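Local coordinates for protein aminotransferase class-III (Sphaerobacter thermophilus DSM 20745, PDB 6K8H) that belongs to the class-III aminotransferases of the PLP-dependent superfamily and holds (5-hydroxy-4,6-dimethylpyridin-3-yl)methyl dihydrogen phosphate in its pocket, at residues E63-V68 / V430-D435; A352-V357 / D435-A440; Q366-G371 / R381-Y386. All coordinates share one frame; numbering follows the deposited sequence.

Contact 1. Residues E63-V68 / V430-D435; sequences ERLDFV and VEAFVD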
loop_
_atom_site.group_PDB
_atom_site.type_symbol
_atom_site.label_atom_id
_atom_site.label_comp_id
_atom_site.label_asym_id
_atom_site.label_seq_id
_atom_site.Cartn_x
_atom_site.Cartn_y
_atom_site.Cartn_z
ATOM N N GLU B 63 26.578 6.871 15.189
ATOM C CA GLU B 63 25.484 7.833 15.169
ATOM C C GLU B 63 25.692 8.865 14.073
ATOM O O GLU B 63 26.804 9.360 13.870
ATOM C CB GLU B 63 25.352 8.531 16.521
ATOM C CG GLU B 63 25.505 7.595 17.690
ATOM C CD GLU B 63 25.025 8.202 18.994
ATOM O OE1 GLU B 63 24.978 9.452 19.094
ATOM O OE2 GLU B 63 24.686 7.423 19.914
ATOM N N ARG B 64 24.615 9.203 13.373
ATOM C CA ARG B 64 24.692 10.215 12.330
ATOM C C ARG B 64 23.485 11.138 12.440
ATOM O O ARG B 64 22.406 10.721 12.863
ATOM C CB ARG B 64 24.749 9.582 10.928
ATOM C CG ARG B 64 25.860 8.540 10.720
ATOM C CD ARG B 64 25.705 7.804 9.373
ATOM N NE ARG B 64 26.839 6.906 9.103
ATOM C CZ ARG B 64 26.900 5.620 9.457
ATOM N NH1 ARG B 64 25.884 5.048 10.099
ATOM N NH2 ARG B 64 27.976 4.890 9.153
ATOM N N LEU B 65 23.668 12.396 12.052
ATOM C CA LEU B 65 22.518 13.281 11.898
ATOM C C LEU B 65 21.723 12.853 10.670
ATOM O O LEU B 65 22.288 12.689 9.582
ATOM C CB LEU B 65 22.974 14.733 11.757
ATOM C CG LEU B 65 23.489 15.408 13.031
ATOM C CD1 LEU B 65 24.053 16.771 12.693
ATOM C CD2 LEU B 65 22.365 15.525 14.060
ATOM N N ASP B 66 20.413 12.660 10.839
ATOM C CA ASP B 66 19.573 12.056 9.802
ATOM C C ASP B 66 18.977 13.161 8.933
ATOM O O ASP B 66 18.084 13.892 9.378
ATOM C CB ASP B 66 18.470 11.202 10.424
ATOM C CG ASP B 66 17.747 10.327 9.404
ATOM O OD1 ASP B 66 17.793 10.635 8.196
ATOM O OD2 ASP B 66 17.121 9.316 9.808
ATOM N N PHE B 67 19.497 13.303 7.710
ATOM C CA PHE B 67 18.935 14.196 6.706
ATOM C C PHE B 67 18.180 13.438 5.615
ATOM O O PHE B 67 17.957 13.983 4.528
ATOM C CB PHE B 67 20.023 15.061 6.082
ATOM C CG PHE B 67 20.571 16.093 7.016
ATOM C CD1 PHE B 67 21.522 15.751 7.962
ATOM C CD2 PHE B 67 20.135 17.404 6.950
ATOM C CE1 PHE B 67 22.046 16.716 8.831
ATOM C CE2 PHE B 67 20.640 18.370 7.809
ATOM C CZ PHE B 67 21.591 18.024 8.751
ATOM N N VAL B 68 17.798 12.192 5.872
ATOM C CA VAL B 68 16.964 11.418 4.958
ATOM C C VAL B 68 15.558 11.255 5.512
ATOM O O VAL B 68 14.579 11.477 4.802
ATOM C CB VAL B 68 17.594 10.042 4.649
ATOM C CG1 VAL B 68 16.764 9.294 3.600
ATOM C CG2 VAL B 68 19.039 10.199 4.206
ATOM N N VAL B 430 22.435 22.401 11.379
ATOM C CA VAL B 430 22.742 22.969 10.065
ATOM C C VAL B 430 24.238 23.247 9.935
ATOM O O VAL B 430 24.869 22.926 8.920
ATOM C CB VAL B 430 21.903 24.244 9.837
ATOM C CG1 VAL B 430 22.388 24.994 8.604
ATOM C CG2 VAL B 430 20.424 23.894 9.699
ATOM N N GLU B 431 24.820 23.873 10.953
ATOM C CA GLU B 431 26.258 24.119 10.940
ATOM C C GLU B 431 27.051 22.816 10.919
ATOM O O GLU B 431 28.072 22.724 10.235
ATOM C CB GLU B 431 26.650 24.984 12.137
ATOM C CG GLU B 431 26.323 26.436 11.888
ATOM C CD GLU B 431 26.456 27.311 13.113
ATOM O OE1 GLU B 431 26.682 26.779 14.225
ATOM O OE2 GLU B 431 26.317 28.545 12.957
ATOM N N ALA B 432 26.602 21.798 11.659
ATOM C CA ALA B 432 27.280 20.507 11.594
ATOM C C ALA B 432 27.238 19.945 10.178
ATOM O O ALA B 432 28.245 19.428 9.677
ATOM C CB ALA B 432 26.660 19.520 12.588
ATOM N N PHE B 433 26.084 20.051 9.508
ATOM C CA PHE B 433 26.020 19.608 8.121
ATOM C C PHE B 433 27.019 20.367 7.251
ATOM O O PHE B 433 27.783 19.757 6.491
ATOM C CB PHE B 433 24.604 19.761 7.548
ATOM C CG PHE B 433 24.495 19.254 6.146
ATOM C CD1 PHE B 433 24.818 20.074 5.067
ATOM C CD2 PHE B 433 24.144 17.934 5.901
ATOM C CE1 PHE B 433 24.760 19.606 3.768
ATOM C CE2 PHE B 433 24.081 17.444 4.603
ATOM C CZ PHE B 433 24.385 18.281 3.531
ATOM N N VAL B 434 27.033 21.700 7.348
ATOM C CA VAL B 434 27.874 22.492 6.444
ATOM C C VAL B 434 29.358 22.196 6.687
ATOM O O VAL B 434 30.147 22.041 5.735
ATOM C CB VAL B 434 27.559 23.992 6.588
ATOM C CG1 VAL B 434 28.582 24.837 5.816
ATOM C CG2 VAL B 434 26.151 24.286 6.086
ATOM N N ASP B 435 29.757 22.096 7.960
ATOM C CA ASP B 435 31.145 21.757 8.285
ATOM C C ASP B 435 31.523 20.376 7.758
ATOM O O ASP B 435 32.615 20.188 7.187
ATOM C CB ASP B 435 31.357 21.824 9.798
ATOM C CG ASP B 435 31.296 23.250 10.338
ATOM O OD1 ASP B 435 31.270 24.203 9.524
ATOM O OD2 ASP B 435 31.280 23.418 11.575
#
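Phe67 and Phe433 form the tight half of this contact, a T-shaped (edge-to-face) pair that is canted well away from the perpendicular. Their ring centroids lie 4.8 Å apart and their planes meet at 53°. The edge of Phe433 is the part that enters: with CG anti to the backbone N (chi1 -177°), the ring drops off the helix beside Phe67, and its CD2 stands over the centre of the Phe67 ring, 3.7 Å above the plane. Phe433 CB lies 3.7 Å from Phe67 CZ. Leu350 of helix 337-361 touches both rings, and Phe374 adds a second edge-to-face partner for Phe433.

Toward the solvent the contact thins to a single methyl pair, Leu65 CD1 against Ala432 CB at 3.8 Å, both residues being partly exposed. Phe67 sits within an Asx turn, in which Asp66 OD1 accepts from Val68 N at 2.8 Å and also from Asn69 N. An early strand, 63-66, lying against the C-terminal helix 427-445 is what the small domain of fold-type I PLP-dependent enzymes looks like, built from both ends of the chain.

Contact 2. Residues A352-V357 / D435-A440; sequences AGVEEV and DAFAAA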
loop_
_atom_site.group_PDB
_atom_site.type_symbol
_atom_site.label_atom_id
_atom_site.label_comp_id
_atom_site.label_asym_id
_atom_site.label_seq_id
_atom_site.Cartn_x
_atom_site.Cartn_y
_atom_site.Cartn_z
ATOM N N ALA B 352 22.635 28.189 1.718
ATOM C CA ALA B 352 23.635 29.244 1.572
ATOM C C ALA B 352 24.996 28.798 2.095
ATOM O O ALA B 352 26.034 29.097 1.481
ATOM C CB ALA B 352 23.174 30.513 2.290
ATOM N N GLY B 353 25.017 28.078 3.221
ATOM C CA GLY B 353 26.283 27.591 3.741
ATOM C C GLY B 353 26.980 26.651 2.774
ATOM O O GLY B 353 28.200 26.732 2.578
ATOM N N VAL B 354 26.212 25.758 2.143
ATOM C CA VAL B 354 26.796 24.834 1.177
ATOM C C VAL B 354 27.315 25.585 -0.047
ATOM O O VAL B 354 28.382 25.257 -0.591
ATOM C CB VAL B 354 25.770 23.757 0.780
ATOM C CG1 VAL B 354 26.277 22.970 -0.412
ATOM C CG2 VAL B 354 25.485 22.836 1.960
ATOM N N GLU B 355 26.568 26.586 -0.518
ATOM C CA GLU B 355 27.049 27.362 -1.659
ATOM C C GLU B 355 28.355 28.063 -1.316
ATOM O O GLU B 355 29.269 28.134 -2.146
ATOM C CB GLU B 355 26.000 28.382 -2.105
ATOM C CG GLU B 355 24.804 27.780 -2.829
ATOM C CD GLU B 355 23.653 28.770 -2.972
ATOM O OE1 GLU B 355 23.724 29.859 -2.353
ATOM O OE2 GLU B 355 22.671 28.454 -3.685
ATOM N N GLU B 356 28.467 28.580 -0.091
ATOM C CA GLU B 356 29.714 29.223 0.311
ATOM C C GLU B 356 30.862 28.221 0.391
ATOM O O GLU B 356 31.991 28.549 0.018
ATOM C CB GLU B 356 29.532 29.956 1.642
ATOM C CG GLU B 356 30.834 30.481 2.263
ATOM C CD GLU B 356 31.532 31.554 1.422
ATOM O OE1 GLU B 356 30.956 32.006 0.405
ATOM O OE2 GLU B 356 32.667 31.950 1.782
ATOM N N VAL B 357 30.596 26.992 0.865
ATOM C CA VAL B 357 31.645 25.963 0.914
ATOM C C VAL B 357 32.137 25.643 -0.490
ATOM O O VAL B 357 33.345 25.535 -0.739
ATOM C CB VAL B 357 31.132 24.687 1.619
ATOM C CG1 VAL B 357 32.060 23.497 1.342
ATOM C CG2 VAL B 357 30.999 24.904 3.108
ATOM N N ASP B 435 29.757 22.096 7.960
ATOM C CA ASP B 435 31.145 21.757 8.285
ATOM C C ASP B 435 31.523 20.376 7.758
ATOM O O ASP B 435 32.615 20.188 7.187
ATOM C CB ASP B 435 31.357 21.824 9.798
ATOM C CG ASP B 435 31.296 23.250 10.338
ATOM O OD1 ASP B 435 31.270 24.203 9.524
ATOM O OD2 ASP B 435 31.280 23.418 11.575
ATOM N N ALA B 436 30.635 19.389 7.953
ATOM C CA ALA B 436 30.913 18.041 7.469
ATOM C C ALA B 436 30.993 17.996 5.954
ATOM O O ALA B 436 31.777 17.219 5.402
ATOM C CB ALA B 436 29.852 17.070 7.978
ATOM N N PHE B 437 30.190 18.809 5.267
ATOM C CA PHE B 437 30.240 18.847 3.810
ATOM C C PHE B 437 31.564 19.419 3.333
ATOM O O PHE B 437 32.153 18.909 2.373
ATOM C CB PHE B 437 29.069 19.666 3.242
ATOM C CG PHE B 437 29.109 19.803 1.741
ATOM C CD1 PHE B 437 28.740 18.744 0.926
ATOM C CD2 PHE B 437 29.536 20.977 1.141
ATOM C CE1 PHE B 437 28.802 18.849 -0.450
ATOM C CE2 PHE B 437 29.599 21.085 -0.252
ATOM C CZ PHE B 437 29.234 20.022 -1.038
ATOM N N ALA B 438 32.050 20.474 3.992
ATOM C CA ALA B 438 33.368 21.013 3.647
ATOM C C ALA B 438 34.452 19.947 3.797
ATOM O O ALA B 438 35.296 19.746 2.902
ATOM C CB ALA B 438 33.678 22.229 4.522
ATOM N N ALA B 439 34.425 19.226 4.915
ATOM C CA ALA B 439 35.417 18.171 5.105
ATOM C C ALA B 439 35.265 17.060 4.065
ATOM O O ALA B 439 36.263 16.527 3.564
ATOM C CB ALA B 439 35.315 17.610 6.519
ATOM N N ALA B 440 34.022 16.703 3.719
ATOM C CA ALA B 440 33.787 15.633 2.750
ATOM C C ALA B 440 34.255 16.026 1.356
ATOM O O ALA B 440 34.756 15.189 0.600
ATOM C CB ALA B 440 32.298 15.272 2.714
#
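Ala440 N donates to Ala436 O at 2.9 Å, a bond internal to helix 427-445, and no hydrogen bond passes between Val354 and Val357 on one helix and Phe437 and Ala438 on the other. The polar backbone atoms are served within each helix, which leaves the interface to methyl groups and one aromatic ring. Val357 and Phe437 carry most of it. With CG1 of Val357 anti to the backbone N (chi1 165°), that methyl faces the other helix and lies 3.6 Å from Phe437 CD2 and 3.6 Å from Ala438 CA. The methyl of Ala438 completes the seat, with CB 3.8 Å from Val357 CG1 and Val357 CG2 close by as well. Consistent with the small side chain of Ala438, the CA atoms of Val357 and Ala438 are 5.9 Å apart, against 7.4 Å for those of Val354 and Phe437.

The two helices run nearly side by side in the same direction, with segment axes 9.7 Å apart and a crossing angle of -26°. They form a helical layer on one side of the antiparallel sheet that contains 366-370 and 373-377, a two-layer packing of helices on an antiparallel sheet in which Val354 and Phe437 both rest on Ile376.

Val354 meets the ring differently from Val357. The side chains of Val354 and Phe437 cross at about a right angle, and Val354 CG1 makes an off-centre CH-pi contact, 4.3 Å from the centroid of Phe437 and 28° off the ring normal, displaced toward CE2. Val402 of helix 393-408 also touches Phe437, joining this third helix to the pair.

Contact 3. Residues Q366-G371 / R381-Y386; sequences QVTGYG and RPLADY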
loop_
_atom_site.group_PDB
_atom_site.type_symbol
_atom_site.label_atom_id
_atom_site.label_comp_id
_atom_site.label_asym_id
_atom_site.label_seq_id
_atom_site.Cartn_x
_atom_site.Cartn_y
_atom_site.Cartn_z
ATOM N N GLN B 366 25.908 23.859 -7.282
ATOM C CA GLN B 366 24.738 24.677 -7.006
ATOM C C GLN B 366 23.888 23.908 -6.012
ATOM O O GLN B 366 24.107 22.717 -5.771
ATOM C CB GLN B 366 23.955 24.999 -8.285
ATOM C CG GLN B 366 23.523 23.751 -9.041
ATOM C CD GLN B 366 22.959 24.044 -10.409
ATOM O OE1 GLN B 366 22.053 24.873 -10.560
ATOM N NE2 GLN B 366 23.471 23.342 -11.421
ATOM N N VAL B 367 22.971 24.612 -5.374
ATOM C CA VAL B 367 22.068 23.992 -4.419
ATOM C C VAL B 367 20.662 24.449 -4.755
ATOM O O VAL B 367 20.397 25.658 -4.807
ATOM C CB VAL B 367 22.416 24.333 -2.961
ATOM C CG1 VAL B 367 21.602 23.452 -2.029
ATOM C CG2 VAL B 367 23.908 24.138 -2.705
ATOM N N THR B 368 19.767 23.492 -4.988
ATOM C CA THR B 368 18.356 23.796 -5.164
ATOM C C THR B 368 17.609 23.413 -3.894
ATOM O O THR B 368 18.120 22.671 -3.053
ATOM C CB THR B 368 17.754 23.059 -6.374
ATOM O OG1 THR B 368 17.887 21.638 -6.212
ATOM C CG2 THR B 368 18.428 23.501 -7.656
ATOM N N GLY B 369 16.391 23.917 -3.765
ATOM C CA GLY B 369 15.566 23.508 -2.644
ATOM C C GLY B 369 14.494 24.523 -2.334
ATOM O O GLY B 369 14.469 25.632 -2.863
ATOM N N TYR B 370 13.602 24.112 -1.440
ATOM C CA TYR B 370 12.486 24.946 -1.014
ATOM C C TYR B 370 12.021 24.457 0.351
ATOM O O TYR B 370 12.019 23.251 0.610
ATOM C CB TYR B 370 11.326 24.908 -2.022
ATOM C CG TYR B 370 10.295 25.972 -1.707
ATOM C CD1 TYR B 370 9.320 25.759 -0.736
ATOM C CD2 TYR B 370 10.333 27.209 -2.339
ATOM C CE1 TYR B 370 8.404 26.741 -0.419
ATOM C CE2 TYR B 370 9.419 28.200 -2.034
ATOM C CZ TYR B 370 8.465 27.963 -1.073
ATOM O OH TYR B 370 7.567 28.949 -0.766
ATOM N N GLY B 371 11.625 25.387 1.216
ATOM C CA GLY B 371 11.251 24.992 2.564
ATOM C C GLY B 371 12.368 24.165 3.183
ATOM O O GLY B 371 13.539 24.557 3.158
ATOM N N ARG B 381 25.140 22.968 -14.445
ATOM C CA ARG B 381 24.199 22.927 -15.556
ATOM C C ARG B 381 22.838 23.460 -15.127
ATOM O O ARG B 381 22.389 23.189 -14.008
ATOM C CB ARG B 381 24.046 21.503 -16.082
ATOM C CG ARG B 381 25.343 20.929 -16.615
ATOM C CD ARG B 381 25.143 19.567 -17.280
ATOM N NE ARG B 381 24.734 18.545 -16.327
ATOM C CZ ARG B 381 25.576 17.864 -15.562
ATOM N NH1 ARG B 381 26.885 18.100 -15.631
ATOM N NH2 ARG B 381 25.112 16.932 -14.738
ATOM N N PRO B 382 22.165 24.217 -15.997
ATOM C CA PRO B 382 20.809 24.699 -15.679
ATOM C C PRO B 382 19.824 23.537 -15.656
ATOM O O PRO B 382 19.556 22.914 -16.686
ATOM C CB PRO B 382 20.501 25.677 -16.817
ATOM C CG PRO B 382 21.385 25.242 -17.957
ATOM C CD PRO B 382 22.582 24.552 -17.370
ATOM N N LEU B 383 19.264 23.267 -14.477
ATOM C CA LEU B 383 18.349 22.145 -14.312
ATOM C C LEU B 383 16.977 22.415 -14.914
ATOM O O LEU B 383 16.150 21.492 -14.984
ATOM C CB LEU B 383 18.229 21.809 -12.828
ATOM C CG LEU B 383 19.563 21.328 -12.262
ATOM C CD1 LEU B 383 19.655 21.596 -10.769
ATOM C CD2 LEU B 383 19.718 19.842 -12.588
ATOM N N ALA B 384 16.729 23.650 -15.358
ATOM C CA ALA B 384 15.515 23.968 -16.096
ATOM C C ALA B 384 15.407 23.163 -17.382
ATOM O O ALA B 384 14.297 22.984 -17.901
ATOM C CB ALA B 384 15.472 25.471 -16.400
ATOM N N ASP B 385 16.531 22.687 -17.914
ATOM C CA ASP B 385 16.554 21.697 -18.986
ATOM C C ASP B 385 16.762 20.339 -18.321
ATOM O O ASP B 385 17.879 20.016 -17.903
ATOM C CB ASP B 385 17.664 22.010 -19.996
ATOM C CG ASP B 385 17.511 23.395 -20.638
ATOM O OD1 ASP B 385 16.364 23.868 -20.794
ATOM O OD2 ASP B 385 18.539 24.022 -20.997
ATOM N N TYR B 386 15.691 19.537 -18.238
ATOM C CA TYR B 386 15.676 18.415 -17.301
ATOM C C TYR B 386 16.738 17.376 -17.625
ATOM O O TYR B 386 17.228 16.684 -16.724
ATOM C CB TYR B 386 14.275 17.778 -17.266
ATOM C CG TYR B 386 13.944 16.801 -18.377
ATOM C CD1 TYR B 386 14.275 15.449 -18.273
ATOM C CD2 TYR B 386 13.250 17.215 -19.509
ATOM C CE1 TYR B 386 13.953 14.549 -19.284
ATOM C CE2 TYR B 386 12.921 16.317 -20.525
ATOM C CZ TYR B 386 13.274 14.989 -20.404
ATOM O OH TYR B 386 12.940 14.093 -21.409
HETATM O O HOH W 1 19.893 25.147 -12.212
#
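The backbones of Gln366 and Arg381 stand well apart, with CA atoms 8.7 Å from each other, as strand 366-370 faces an irregular loop that folds into a type I beta turn from Pro382 to Asp385. Side chains bridge that gap, and Gln366 does most of the work. Its CG sits between the backbone N and the carbonyl carbon (chi1 57°), and the chain then runs out extended, so that the terminal amide arrives beside the loop.

Both ends of that amide are used. NE2 donates to Arg381 O at 2.8 Å in a nearly straight bond (163°). The acceptor lies close to the plane of the Gln366 amide, yet the donor is tilted 34° from the plane of the Arg381 carbonyl. A second acceptor for NE2 is His379 O, earlier in the same loop. OE1 receives a hydrogen bond from a water at 2.7 Å, and the same water accepts from Leu383 N at 3.0 Å. With both amide ends engaged, the rotation of the group is fixed, and the loop is held at two backbone positions, Arg381 O directly and Leu383 N through the water.

Leu383 supplies the apolar part. Leu383 and Gln366 lie alongside each other, running in opposing senses, and Leu383 CD1 comes 3.9 Å from Thr368 CG2. The hydroxyl of Thr368 turns to other partners, bonding to Gly229 O and His377 NE2. The guanidinium group of Arg381 is taken up by a salt bridge with Glu395 and a hydrogen bond from NE to Asn388 O.

Strand 366-370 is an outermost strand of its antiparallel sheet within the chain, paired with 373-377. Gln366 and Thr368 face the loop, while Val367 between them points away and packs on helix 337-361; Glu395 ties the loop in turn to helix 393-408.

The three contacts lie in a continuous block of packing in one region of the chain. Contacts 1 and 2 share Asp435 and helix 427-445; their centres are 11 Å apart, and they touch directly through Val434 CG1 and Val357 CG2 at 3.6 Å. Contact 2 in turn adjoins contact 3, 18 Å away between centres, where Val354 CG1 meets Val367 CG2 at 3.5 Å. Contacts 1 and 3 do not touch, their nearest atoms being about 8 Å apart. None of the contact residues lines the ligand pocket. In contact 3, Thr368 OG1 bonds to Gly229 O, in the segment that follows the pocket residue Arg226.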